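Local atomic coordinates of cytochrome P450 CYP260B1 (Sorangium cellulosum, PDB entry 5HIW), a protein that is a bacterial cytochrome P450, a single-chain, mainly helical haem protein that holds protoporphyrin IX containing Fe in its interior. Residues R4-F8 with H21-A25; R94-Y99 with D197-E202; H247-Q253 with F319-R323. The contacts are given in a common frame with arbitrary orientation. Residue numbers count along the deposited sequence, not the author numbering.

Contact 1 of 3, residues R4-F8 with H21-A25; sequences RKNLF and HLAAA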
ATOM      1  N   ARG A   4     -26.525 -11.655   1.508  1.00 24.94           N
ATOM      2  CA  ARG A   4     -26.087 -10.305   1.102  1.00 25.40           C
ATOM      3  C   ARG A   4     -26.066  -9.331   2.257  1.00 24.51           C
ATOM      4  O   ARG A   4     -26.909  -9.367   3.127  1.00 25.88           O
ATOM      5  CB  ARG A   4     -26.969  -9.741  -0.000  1.00 22.36           C
ATOM      6  CG  ARG A   4     -27.128 -10.623  -1.210  1.00 25.07           C
ATOM      7  CD  ARG A   4     -28.281 -10.145  -2.056  1.00 24.68           C
ATOM      8  NE  ARG A   4     -27.968  -9.018  -2.901  1.00 25.32           N
ATOM      9  CZ  ARG A   4     -27.507  -9.157  -4.127  1.00 22.47           C
ATOM     10  NH1 ARG A   4     -27.255 -10.363  -4.618  1.00 23.29           N
ATOM     11  NH2 ARG A   4     -27.364  -8.118  -4.881  1.00 24.81           N
ATOM     12  N   LYS A   5     -25.056  -8.450   2.299  1.00 22.30           N
ATOM     13  CA  LYS A   5     -24.889  -7.496   3.381  1.00 23.02           C
ATOM     14  C   LYS A   5     -24.195  -6.265   2.823  1.00 22.22           C
ATOM     15  O   LYS A   5     -23.844  -6.264   1.643  1.00 22.95           O
ATOM     16  CB  LYS A   5     -23.997  -8.102   4.484  1.00 24.27           C
ATOM     17  CG  LYS A   5     -24.363  -9.501   4.920  1.00 28.09           C
ATOM     18  CD  LYS A   5     -23.356  -9.961   5.978  1.00 27.86           C
ATOM     19  CE  LYS A   5     -23.813 -11.299   6.539  1.00 30.71           C
ATOM     20  NZ  LYS A   5     -22.975 -11.817   7.629  1.00 32.38           N
ATOM     21  N   ASN A   6     -24.133  -5.181   3.585  1.00 23.12           N
ATOM     22  CA  ASN A   6     -23.428  -3.965   3.110  1.00 27.15           C
ATOM     23  C   ASN A   6     -22.470  -3.612   4.260  1.00 27.86           C
ATOM     24  O   ASN A   6     -22.870  -2.989   5.229  1.00 25.19           O
ATOM     25  CB  ASN A   6     -24.390  -2.777   2.812  1.00 32.81           C
ATOM     26  CG  ASN A   6     -23.655  -1.585   2.126  1.00 39.47           C
ATOM     27  OD1 ASN A   6     -22.479  -1.366   2.357  1.00 46.52           O
ATOM     28  ND2 ASN A   6     -24.338  -0.847   1.259  1.00 51.95           N
ATOM     29  N   LEU A   7     -21.262  -4.167   4.230  1.00 28.24           N
ATOM     30  CA  LEU A   7     -20.319  -3.968   5.339  1.00 26.72           C
ATOM     31  C   LEU A   7     -19.257  -2.885   5.064  1.00 26.36           C
ATOM     32  O   LEU A   7     -18.699  -2.307   5.978  1.00 25.38           O
ATOM     33  CB  LEU A   7     -19.652  -5.312   5.617  1.00 24.85           C
ATOM     34  CG  LEU A   7     -20.539  -6.509   5.949  1.00 29.28           C
ATOM     35  CD1 LEU A   7     -19.664  -7.704   6.209  1.00 28.71           C
ATOM     36  CD2 LEU A   7     -21.397  -6.233   7.194  1.00 29.23           C
ATOM     37  N   PHE A   8     -19.014  -2.577   3.804  1.00 24.55           N
ATOM     38  CA  PHE A   8     -17.915  -1.675   3.446  1.00 25.59           C
ATOM     39  C   PHE A   8     -18.254  -0.186   3.497  1.00 28.45           C
ATOM     40  O   PHE A   8     -17.376   0.655   3.384  1.00 29.63           O
ATOM     41  CB  PHE A   8     -17.293  -2.113   2.123  1.00 23.87           C
ATOM     42  CG  PHE A   8     -16.354  -3.302   2.278  1.00 26.09           C
ATOM     43  CD1 PHE A   8     -16.828  -4.578   2.550  1.00 23.36           C
ATOM     44  CD2 PHE A   8     -14.963  -3.122   2.208  1.00 24.73           C
ATOM     45  CE1 PHE A   8     -15.980  -5.641   2.698  1.00 21.80           C
ATOM     46  CE2 PHE A   8     -14.112  -4.194   2.364  1.00 21.21           C
ATOM     47  CZ  PHE A   8     -14.582  -5.450   2.578  1.00 24.23           C
ATOM     48  N   HIS A  21     -16.070  -5.207  13.215  1.00 23.86           N
ATOM     49  CA  HIS A  21     -17.285  -5.391  12.381  1.00 26.48           C
ATOM     50  C   HIS A  21     -17.112  -6.487  11.359  1.00 27.69           C
ATOM     51  O   HIS A  21     -17.963  -7.382  11.254  1.00 24.57           O
ATOM     52  CB  HIS A  21     -17.565  -4.038  11.720  1.00 29.92           C
ATOM     53  CG  HIS A  21     -18.761  -3.968  10.841  1.00 37.89           C
ATOM     54  ND1 HIS A  21     -18.672  -3.619   9.495  1.00 43.35           N
ATOM     55  CD2 HIS A  21     -20.082  -4.053  11.127  1.00 40.10           C
ATOM     56  CE1 HIS A  21     -19.889  -3.568   8.993  1.00 40.58           C
ATOM     57  NE2 HIS A  21     -20.755  -3.842   9.954  1.00 41.53           N
ATOM     58  N   LEU A  22     -15.996  -6.479  10.635  1.00 22.47           N
ATOM     59  CA  LEU A  22     -15.737  -7.560   9.721  1.00 24.21           C
ATOM     60  C   LEU A  22     -15.529  -8.904  10.356  1.00 22.80           C
ATOM     61  O   LEU A  22     -15.993  -9.919   9.815  1.00 23.72           O
ATOM     62  CB  LEU A  22     -14.521  -7.279   8.818  1.00 22.88           C
ATOM     63  CG  LEU A  22     -14.709  -6.086   7.882  1.00 24.39           C
ATOM     64  CD1 LEU A  22     -13.444  -5.971   7.056  1.00 24.63           C
ATOM     65  CD2 LEU A  22     -15.917  -6.197   6.949  1.00 26.96           C
ATOM     66  N   ALA A  23     -14.776  -8.960  11.447  1.00 21.54           N
ATOM     67  CA  ALA A  23     -14.557 -10.254  12.067  1.00 21.64           C
ATOM     68  C   ALA A  23     -15.910 -10.822  12.641  1.00 24.28           C
ATOM     69  O   ALA A  23     -16.129 -12.028  12.536  1.00 27.39           O
ATOM     70  CB  ALA A  23     -13.536 -10.139  13.175  1.00 21.92           C
ATOM     71  N   ALA A  24     -16.755  -9.945  13.209  1.00 25.69           N
ATOM     72  CA  ALA A  24     -18.137 -10.348  13.641  1.00 28.99           C
ATOM     73  C   ALA A  24     -18.976 -10.899  12.467  1.00 29.37           C
ATOM     74  O   ALA A  24     -19.568 -11.983  12.548  1.00 27.95           O
ATOM     75  CB  ALA A  24     -18.849  -9.202  14.332  1.00 30.19           C
ATOM     76  N   ALA A  25     -18.919 -10.240  11.336  1.00 25.91           N
ATOM     77  CA  ALA A  25     -19.645 -10.674  10.161  1.00 27.28           C
ATOM     78  C   ALA A  25     -19.089 -11.979   9.650  1.00 27.34           C
ATOM     79  O   ALA A  25     -19.834 -12.821   9.193  1.00 23.49           O
ATOM     80  CB  ALA A  25     -19.621  -9.610   9.051  1.00 29.24           C
TER
HETATM   81  O   HOH W   1     -20.453 -12.051   6.214  1.00 25.98           O

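Contact 2 of 3, residues R94-Y99 with D197-E202; sequences RVISRY and DTLLGE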
ATOM      1  N   ARG A  94      20.425  -5.095   0.070  1.00 17.71           N
ATOM      2  CA  ARG A  94      21.475  -4.134  -0.316  1.00 16.93           C
ATOM      3  C   ARG A  94      20.897  -2.851  -0.951  1.00 16.17           C
ATOM      4  O   ARG A  94      21.380  -1.757  -0.663  1.00 15.03           O
ATOM      5  CB  ARG A  94      22.349  -4.820  -1.368  1.00 20.48           C
ATOM      6  CG  ARG A  94      23.424  -3.872  -1.905  1.00 24.57           C
ATOM      7  CD  ARG A  94      24.116  -4.521  -3.129  1.00 29.06           C
ATOM      8  NE  ARG A  94      23.280  -4.759  -4.329  1.00 29.92           N
ATOM      9  CZ  ARG A  94      22.837  -3.825  -5.183  1.00 32.81           C
ATOM     10  NH1 ARG A  94      23.064  -2.548  -4.986  1.00 35.25           N
ATOM     11  NH2 ARG A  94      22.144  -4.183  -6.257  1.00 36.39           N
ATOM     12  N   VAL A  95      19.906  -2.992  -1.844  1.00 17.04           N
ATOM     13  CA  VAL A  95      19.347  -1.817  -2.566  1.00 19.26           C
ATOM     14  C   VAL A  95      18.574  -0.937  -1.581  1.00 17.84           C
ATOM     15  O   VAL A  95      18.695   0.324  -1.581  1.00 15.92           O
ATOM     16  CB  VAL A  95      18.431  -2.271  -3.727  1.00 22.39           C
ATOM     17  CG1 VAL A  95      17.762  -1.041  -4.335  1.00 24.58           C
ATOM     18  CG2 VAL A  95      19.201  -3.035  -4.821  1.00 25.53           C
ATOM     19  N   ILE A  96      17.804  -1.602  -0.717  1.00 17.20           N
ATOM     20  CA  ILE A  96      17.005  -0.924   0.260  1.00 16.84           C
ATOM     21  C   ILE A  96      17.916  -0.096   1.116  1.00 18.94           C
ATOM     22  O   ILE A  96      17.640   1.044   1.359  1.00 17.31           O
ATOM     23  CB  ILE A  96      16.075  -1.864   1.059  1.00 16.29           C
ATOM     24  CG1 ILE A  96      15.126  -2.660   0.192  1.00 17.70           C
ATOM     25  CG2 ILE A  96      15.471  -1.109   2.209  1.00 16.59           C
ATOM     26  CD1 ILE A  96      14.088  -1.801  -0.488  1.00 16.72           C
ATOM     27  N   SER A  97      19.023  -0.633   1.640  1.00 17.40           N
ATOM     28  CA  SER A  97      19.869   0.152   2.504  1.00 16.31           C
ATOM     29  C   SER A  97      20.543   1.289   1.719  1.00 15.65           C
ATOM     30  O   SER A  97      20.681   2.399   2.228  1.00 18.37           O
ATOM     31  CB  SER A  97      21.006  -0.766   3.064  1.00 17.45           C
ATOM     32  OG  SER A  97      21.958  -0.006   3.717  1.00 17.89           O
ATOM     33  N   ARG A  98      20.890   1.002   0.475  1.00 18.27           N
ATOM     34  CA  ARG A  98      21.513   2.049  -0.363  1.00 20.29           C
ATOM     35  C   ARG A  98      20.637   3.268  -0.461  1.00 18.67           C
ATOM     36  O   ARG A  98      21.133   4.408  -0.316  1.00 21.09           O
ATOM     37  CB  ARG A  98      21.749   1.542  -1.792  1.00 23.04           C
ATOM     38  CG  ARG A  98      22.368   2.632  -2.694  1.00 29.79           C
ATOM     39  CD  ARG A  98      22.898   1.983  -3.997  1.00 40.45           C
ATOM     40  NE  ARG A  98      23.850   0.971  -3.510  1.00 53.15           N
ATOM     41  CZ  ARG A  98      24.435  -0.002  -4.212  1.00 59.97           C
ATOM     42  NH1 ARG A  98      24.254  -0.120  -5.542  1.00 66.51           N
ATOM     43  NH2 ARG A  98      25.237  -0.857  -3.550  1.00 43.34           N
ATOM     44  N   TYR A  99      19.380   3.005  -0.753  1.00 19.72           N
ATOM     45  CA  TYR A  99      18.381   4.112  -0.917  1.00 19.26           C
ATOM     46  C   TYR A  99      17.830   4.672   0.353  1.00 18.50           C
ATOM     47  O   TYR A  99      17.461   5.865   0.413  1.00 16.95           O
ATOM     48  CB  TYR A  99      17.351   3.756  -1.983  1.00 21.66           C
ATOM     49  CG  TYR A  99      18.102   3.700  -3.296  1.00 21.50           C
ATOM     50  CD1 TYR A  99      18.652   4.870  -3.855  1.00 26.11           C
ATOM     51  CD2 TYR A  99      18.294   2.502  -3.952  1.00 23.12           C
ATOM     52  CE1 TYR A  99      19.414   4.806  -5.009  1.00 25.91           C
ATOM     53  CE2 TYR A  99      19.069   2.417  -5.063  1.00 24.09           C
ATOM     54  CZ  TYR A  99      19.628   3.577  -5.608  1.00 29.64           C
ATOM     55  OH  TYR A  99      20.382   3.497  -6.769  1.00 35.08           O
ATOM     56  N   ASP A 197      23.398   6.806 -10.288  1.00 27.35           N
ATOM     57  CA  ASP A 197      23.254   6.144  -8.987  1.00 33.69           C
ATOM     58  C   ASP A 197      21.773   6.012  -8.532  1.00 34.93           C
ATOM     59  O   ASP A 197      21.528   5.823  -7.368  1.00 35.00           O
ATOM     60  CB  ASP A 197      24.032   6.950  -7.913  1.00 37.45           C
ATOM     61  CG  ASP A 197      23.696   8.464  -7.947  1.00 51.10           C
ATOM     62  OD1 ASP A 197      22.787   8.860  -8.733  1.00 62.52           O
ATOM     63  OD2 ASP A 197      24.349   9.269  -7.217  1.00 52.01           O
ATOM     64  N   THR A 198      20.781   6.120  -9.411  1.00 29.19           N
ATOM     65  CA  THR A 198      19.414   6.072  -8.893  1.00 27.42           C
ATOM     66  C   THR A 198      18.883   4.696  -8.976  1.00 27.33           C
ATOM     67  O   THR A 198      19.481   3.801  -9.627  1.00 29.85           O
ATOM     68  CB  THR A 198      18.504   6.973  -9.735  1.00 27.13           C
ATOM     69  OG1 THR A 198      18.370   6.360 -11.023  1.00 26.13           O
ATOM     70  CG2 THR A 198      19.013   8.413  -9.768  1.00 26.28           C
ATOM     71  N   LEU A 199      17.695   4.482  -8.393  1.00 20.83           N
ATOM     72  CA  LEU A 199      17.099   3.203  -8.506  1.00 25.01           C
ATOM     73  C   LEU A 199      16.762   2.929  -9.981  1.00 28.71           C
ATOM     74  O   LEU A 199      16.872   1.782 -10.429  1.00 23.07           O
ATOM     75  CB  LEU A 199      15.829   3.089  -7.652  1.00 25.95           C
ATOM     76  CG  LEU A 199      15.112   1.740  -7.643  1.00 30.12           C
ATOM     77  CD1 LEU A 199      16.035   0.595  -7.135  1.00 33.28           C
ATOM     78  CD2 LEU A 199      13.860   1.888  -6.800  1.00 33.43           C
ATOM     79  N   LEU A 200      16.396   3.979 -10.743  1.00 25.61           N
ATOM     80  CA  LEU A 200      16.005   3.743 -12.143  1.00 25.38           C
ATOM     81  C   LEU A 200      17.287   3.257 -12.766  1.00 26.11           C
ATOM     82  O   LEU A 200      17.286   2.361 -13.612  1.00 30.09           O
ATOM     83  CB  LEU A 200      15.446   5.005 -12.853  1.00 26.03           C
ATOM     84  CG  LEU A 200      15.174   4.726 -14.334  1.00 26.34           C
ATOM     85  CD1 LEU A 200      14.064   5.654 -14.840  1.00 26.33           C
ATOM     86  CD2 LEU A 200      16.454   4.952 -15.157  1.00 28.32           C
ATOM     87  N   GLY A 201      18.391   3.807 -12.356  1.00 25.22           N
ATOM     88  CA  GLY A 201      19.707   3.219 -12.802  1.00 29.82           C
ATOM     89  C   GLY A 201      20.006   1.742 -12.511  1.00 32.07           C
ATOM     90  O   GLY A 201      20.486   1.020 -13.399  1.00 32.45           O
ATOM     91  N   GLU A 202      19.722   1.267 -11.297  1.00 29.71           N
ATOM     92  CA  GLU A 202      19.845  -0.158 -10.954  1.00 28.91           C
ATOM     93  C   GLU A 202      18.871  -0.965 -11.826  1.00 25.79           C
ATOM     94  O   GLU A 202      19.145  -2.113 -12.185  1.00 26.37           O
ATOM     95  CB  GLU A 202      19.421  -0.474  -9.490  1.00 30.91           C
ATOM     96  CG  GLU A 202      20.252   0.147  -8.356  1.00 37.13           C
ATOM     97  CD  GLU A 202      21.343  -0.770  -7.846  1.00 34.56           C
ATOM     98  OE1 GLU A 202      21.284  -1.979  -8.196  1.00 32.81           O
ATOM     99  OE2 GLU A 202      22.197  -0.271  -7.078  1.00 35.72           O
TER

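Contact 3 of 3, residues H247-Q253 with F319-R323; sequences HPDAMNQ and FDIHR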
ATOM      1  N   HIS A 247      -1.882   5.903  20.831  1.00 22.43           N
ATOM      2  CA  HIS A 247      -1.385   4.988  21.918  1.00 23.39           C
ATOM      3  C   HIS A 247      -0.277   5.668  22.567  1.00 24.32           C
ATOM      4  O   HIS A 247       0.905   5.373  22.373  1.00 28.34           O
ATOM      5  CB  HIS A 247      -1.066   3.535  21.438  1.00 22.87           C
ATOM      6  CG  HIS A 247      -2.264   2.837  20.884  1.00 23.17           C
ATOM      7  ND1 HIS A 247      -2.568   2.839  19.556  1.00 21.46           N
ATOM      8  CD2 HIS A 247      -3.288   2.195  21.493  1.00 22.25           C
ATOM      9  CE1 HIS A 247      -3.702   2.203  19.351  1.00 25.72           C
ATOM     10  NE2 HIS A 247      -4.168   1.807  20.519  1.00 21.53           N
ATOM     11  N   PRO A 248      -0.617   6.697  23.362  1.00 29.29           N
ATOM     12  CA  PRO A 248       0.492   7.331  23.998  1.00 32.11           C
ATOM     13  C   PRO A 248       1.344   6.410  24.918  1.00 29.85           C
ATOM     14  O   PRO A 248       2.462   6.743  25.154  1.00 28.54           O
ATOM     15  CB  PRO A 248      -0.201   8.467  24.822  1.00 30.00           C
ATOM     16  CG  PRO A 248      -1.512   7.901  25.101  1.00 35.32           C
ATOM     17  CD  PRO A 248      -1.888   7.314  23.755  1.00 30.40           C
ATOM     18  N   ASP A 249       0.836   5.290  25.449  1.00 34.19           N
ATOM     19  CA  ASP A 249       1.699   4.415  26.267  1.00 35.44           C
ATOM     20  C   ASP A 249       2.799   3.805  25.335  1.00 38.48           C
ATOM     21  O   ASP A 249       3.970   3.650  25.691  1.00 34.57           O
ATOM     22  CB  ASP A 249       0.884   3.284  26.956  1.00 38.00           C
ATOM     23  CG  ASP A 249      -0.000   3.769  28.210  1.00 41.60           C
ATOM     24  OD1 ASP A 249       0.187   4.898  28.689  1.00 43.82           O
ATOM     25  OD2 ASP A 249      -0.870   2.994  28.736  1.00 43.16           O
ATOM     26  N   ALA A 250       2.396   3.466  24.126  1.00 31.62           N
ATOM     27  CA  ALA A 250       3.301   2.892  23.143  1.00 33.76           C
ATOM     28  C   ALA A 250       4.255   3.941  22.677  1.00 30.57           C
ATOM     29  O   ALA A 250       5.413   3.669  22.485  1.00 34.92           O
ATOM     30  CB  ALA A 250       2.499   2.358  21.951  1.00 31.55           C
ATOM     31  N   MET A 251       3.784   5.186  22.494  1.00 31.04           N
ATOM     32  CA  MET A 251       4.703   6.211  21.997  1.00 30.96           C
ATOM     33  C   MET A 251       5.743   6.498  23.063  1.00 35.28           C
ATOM     34  O   MET A 251       6.869   6.761  22.738  1.00 34.04           O
ATOM     35  CB  MET A 251       3.991   7.498  21.574  1.00 37.24           C
ATOM     36  CG  MET A 251       3.821   7.551  20.045  1.00 40.65           C
ATOM     37  SD  MET A 251       2.996   9.030  19.410  1.00 54.74           S
ATOM     38  CE  MET A 251       4.335  10.210  19.464  1.00 45.51           C
ATOM     39  N   ASN A 252       5.372   6.353  24.323  1.00 35.13           N
ATOM     40  CA  ASN A 252       6.361   6.498  25.430  1.00 45.18           C
ATOM     41  C   ASN A 252       7.441   5.375  25.478  1.00 43.04           C
ATOM     42  O   ASN A 252       8.657   5.636  25.646  1.00 48.51           O
ATOM     43  CB  ASN A 252       5.636   6.622  26.789  1.00 48.55           C
ATOM     44  CG  ASN A 252       4.981   7.984  26.979  1.00 49.26           C
ATOM     45  OD1 ASN A 252       5.359   8.970  26.335  1.00 49.31           O
ATOM     46  ND2 ASN A 252       3.969   8.035  27.850  1.00 49.86           N
ATOM     47  N   GLN A 253       6.990   4.143  25.339  1.00 39.98           N
ATOM     48  CA  GLN A 253       7.896   3.028  25.196  1.00 40.32           C
ATOM     49  C   GLN A 253       8.871   3.244  24.024  1.00 41.98           C
ATOM     50  O   GLN A 253      10.110   3.005  24.196  1.00 40.43           O
ATOM     51  CB  GLN A 253       7.123   1.716  25.053  1.00 42.23           C
ATOM     52  CG  GLN A 253       6.364   1.285  26.307  1.00 47.06           C
ATOM     53  CD  GLN A 253       5.370   0.170  26.041  1.00 51.51           C
ATOM     54  OE1 GLN A 253       4.457   0.313  25.232  1.00 57.37           O
ATOM     55  NE2 GLN A 253       5.553  -0.954  26.705  1.00 57.60           N
ATOM     56  N   PHE A 319      -3.858  -2.669  20.618  1.00 23.88           N
ATOM     57  CA  PHE A 319      -2.564  -2.357  20.013  1.00 22.56           C
ATOM     58  C   PHE A 319      -1.471  -2.679  20.995  1.00 23.57           C
ATOM     59  O   PHE A 319      -1.330  -1.986  22.067  1.00 27.56           O
ATOM     60  CB  PHE A 319      -2.530  -0.899  19.682  1.00 23.84           C
ATOM     61  CG  PHE A 319      -1.297  -0.472  18.948  1.00 22.30           C
ATOM     62  CD1 PHE A 319      -1.120  -0.815  17.624  1.00 21.69           C
ATOM     63  CD2 PHE A 319      -0.275   0.154  19.622  1.00 27.02           C
ATOM     64  CE1 PHE A 319       0.023  -0.463  16.963  1.00 20.59           C
ATOM     65  CE2 PHE A 319       0.898   0.529  18.959  1.00 28.21           C
ATOM     66  CZ  PHE A 319       1.033   0.183  17.592  1.00 25.74           C
ATOM     67  N   ASP A 320      -0.667  -3.700  20.698  1.00 21.42           N
ATOM     68  CA  ASP A 320       0.471  -4.090  21.588  1.00 23.08           C
ATOM     69  C   ASP A 320       1.766  -4.106  20.868  1.00 22.87           C
ATOM     70  O   ASP A 320       1.941  -5.045  20.064  1.00 22.65           O
ATOM     71  CB  ASP A 320       0.168  -5.508  22.102  1.00 24.88           C
ATOM     72  CG  ASP A 320       1.148  -6.000  23.140  1.00 28.46           C
ATOM     73  OD1 ASP A 320       2.197  -5.388  23.421  1.00 27.90           O
ATOM     74  OD2 ASP A 320       0.844  -7.087  23.639  1.00 34.42           O
ATOM     75  N   ILE A 321       2.693  -3.192  21.151  1.00 23.89           N
ATOM     76  CA  ILE A 321       3.947  -3.154  20.400  1.00 25.84           C
ATOM     77  C   ILE A 321       4.840  -4.308  20.706  1.00 26.85           C
ATOM     78  O   ILE A 321       5.791  -4.559  19.945  1.00 24.94           O
ATOM     79  CB  ILE A 321       4.725  -1.814  20.454  1.00 28.05           C
ATOM     80  CG1 ILE A 321       5.323  -1.489  21.823  1.00 34.42           C
ATOM     81  CG2 ILE A 321       3.835  -0.668  19.951  1.00 28.65           C
ATOM     82  CD1 ILE A 321       6.190  -0.234  21.683  1.00 36.70           C
ATOM     83  N   HIS A 322       4.544  -5.012  21.794  1.00 26.02           N
ATOM     84  CA  HIS A 322       5.234  -6.292  22.062  1.00 26.72           C
ATOM     85  C   HIS A 322       4.612  -7.550  21.498  1.00 25.07           C
ATOM     86  O   HIS A 322       5.201  -8.628  21.639  1.00 25.68           O
ATOM     87  CB  HIS A 322       5.456  -6.436  23.582  1.00 32.16           C
ATOM     88  CG  HIS A 322       6.169  -5.252  24.159  1.00 32.00           C
ATOM     89  ND1 HIS A 322       7.498  -4.996  23.911  1.00 36.52           N
ATOM     90  CD2 HIS A 322       5.724  -4.223  24.910  1.00 35.92           C
ATOM     91  CE1 HIS A 322       7.846  -3.872  24.493  1.00 37.11           C
ATOM     92  NE2 HIS A 322       6.791  -3.402  25.144  1.00 39.14           N
ATOM     93  N   ARG A 323       3.466  -7.463  20.827  1.00 23.29           N
ATOM     94  CA  ARG A 323       2.893  -8.608  20.177  1.00 22.05           C
ATOM     95  C   ARG A 323       3.768  -9.339  19.162  1.00 22.52           C
ATOM     96  O   ARG A 323       3.691 -10.564  19.041  1.00 22.65           O
ATOM     97  CB  ARG A 323       1.534  -8.231  19.545  1.00 23.91           C
ATOM     98  CG  ARG A 323       0.776  -9.388  18.944  1.00 22.58           C
ATOM     99  CD  ARG A 323      -0.453  -8.854  18.205  1.00 21.30           C
ATOM    100  NE  ARG A 323      -1.350  -8.095  19.011  1.00 19.62           N
ATOM    101  CZ  ARG A 323      -2.389  -8.618  19.657  1.00 18.63           C
ATOM    102  NH1 ARG A 323      -2.647  -9.883  19.552  1.00 20.62           N
ATOM    103  NH2 ARG A 323      -3.274  -7.806  20.211  1.00 17.58           N
TER

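Contact 1 of 3, residues R4-F8 with H21-A25
This contact belongs to a beta-alpha-beta unit at the N-terminal end of the cytochrome P450 fold. Strand 4-5 lies beside strand 31-34 in parallel, with K5 paired by backbone hydrogen bonds to F33 and E35, and helix 17-28 makes the connection between the strands. The chain then leaves the strand, and L7 becomes the main bump. Its side chain points at the helix and enters a shallow hollow formed by H21, L22 and A25. A25 has no more than a methyl group, so the leucine can come very close: L7 CD1 lies 3.4 Å from A25 CB. On another flank, L7 CB rests 4.1 Å from L22 CD2. L7 CD2 approaches the imidazole of H21, 3.6 Å from H21 CE1. The carbonyl oxygen L7 O meets the same ring at its edge, 3.5 Å from H21 CE1. L22 CD2 rests against both L7 and F8. The L22 CB sets off sideways, yet L22 CD2 reaches F8 CE1 at 4.3 Å. F8 also meets the ring of Y300 nearly at right angles. No direct hydrogen bond joins the two segments, so shape dominates. The polar link is K5, whose side chain points toward the helix at CB and, extended from chi2 on, brings K5 NZ to 3.6 Å from A25 O. K5 NZ is also hydrogen-bonded to H29 ND1. A water spans the remaining gap: it accepts from K5 NZ at 2.9 Å and donates to A25 O at 3.1 Å.

Contact 2 of 3, residues R94-Y99 with D197-E202
The first segment is part of helix 93-113, and R94 opens its contact face. Its guanidinium meets the carboxylate of E202 edge-on in a two-pronged salt bridge. R94 NH1 donates to E202 OE2 at 3.2 Å and R94 NH2 to E202 OE1 at 3.1 Å, both almost straight. V95 lies deeper. Its CG1 touches L199 CD1 at 3.7 Å, and its CG2 is 4.1 Å from E202 OE1. One turn after R94, R98 brings a second positive charge. R98 NH1 lies 2.6 Å from E202 OE2, but the angle is poor and the hydrogen bond is weak. The two arginines are crowded, with R94 NH1 only 2.8 Å from R98 NH1, and the shared carboxylate offsets their like charges. Y99 closes the segment. Its OH donates to D197 O at 2.7 Å, and L199 CB lies over one ring face. Y99 also touches L139 of helix 130-140. The partner helix 199-209 starts here, capped by T198, whose OG1 accepts from G201 N at 2.9 Å. The side chain of L199 is about 7 Å from the bound haem. E202 sits as a knob in a hole formed by R94, V95, R98 and Y99. The arrangement is a knob-into-hole helix contact closed by an Arg-Glu-Arg salt-bridge network, within the helical part of the cytochrome P450 fold.

Contact 3 of 3, residues H247-Q253 with F319-R323
F319 lies against the imidazole of H247 in an offset stack. The ring centroids are 4.5 Å apart and the planes are inclined by 21°. The overlap begins at the root of the phenylalanine: F319 CB sits over the face of the imidazole, 3.4 Å from the centroid of the H247 ring, in a CH-pi contact. H247 is the N-cap residue of helix 248-256. Its ND1 is hydrogen-bonded to A243 O in the last turn of helix 232-245, and W271 meets the ring edge-to-face. The stack therefore joins the loop to the junction of two helices. One turn along, A250 offers only its methyl group. Its CB touches F319 CE2 at the edge of the phenyl ring and I321 CG2, each at 3.9 Å. Q253 lies a further turn on. Its OE1 is 4.0 Å from I321 CG1. Q253 NE2 is 3.2 Å from H322 NE2, but the angle is too poor for a hydrogen bond. D320 to R323 form a type I turn, with R323 N donating to D320 O at 3.0 Å. D320 OD1 accepts from H322 N at 2.9 Å, making an Asx turn. R323 forms a salt bridge with E267 of helix 261-271; E267 and R270 match the ExxR motif of cytochrome P450s, and R323 is consistent with the third member of their Glu-Arg-Arg triad. No hydrogen bond crosses between the two segments, which implies that ring stacking and apolar fit hold them together, while polar bonds shape the loop itself.

How the contacts relate
The three contacts share no helix or strand, and no two of them touch. Contacts 1 and 2 are on opposite sides of the chain's centre, 42 Å apart centre to centre. The centre of contact 3 lies 28 and 33 Å from theirs. Contact 1 is the most buried at its touching residues, although all three lie 20 to 23 Å from the chain's centre. Contacts 2 and 3 mix buried and exposed residues. Contact 1 joins the end of a strand and the residues after it to a helix, by apolar fit and a bridging water. Contact 2 pairs two helices through a salt-bridge network beside a buried apolar and tyrosine contact. Contact 3 sets a loop on a helix start through aromatic stacking.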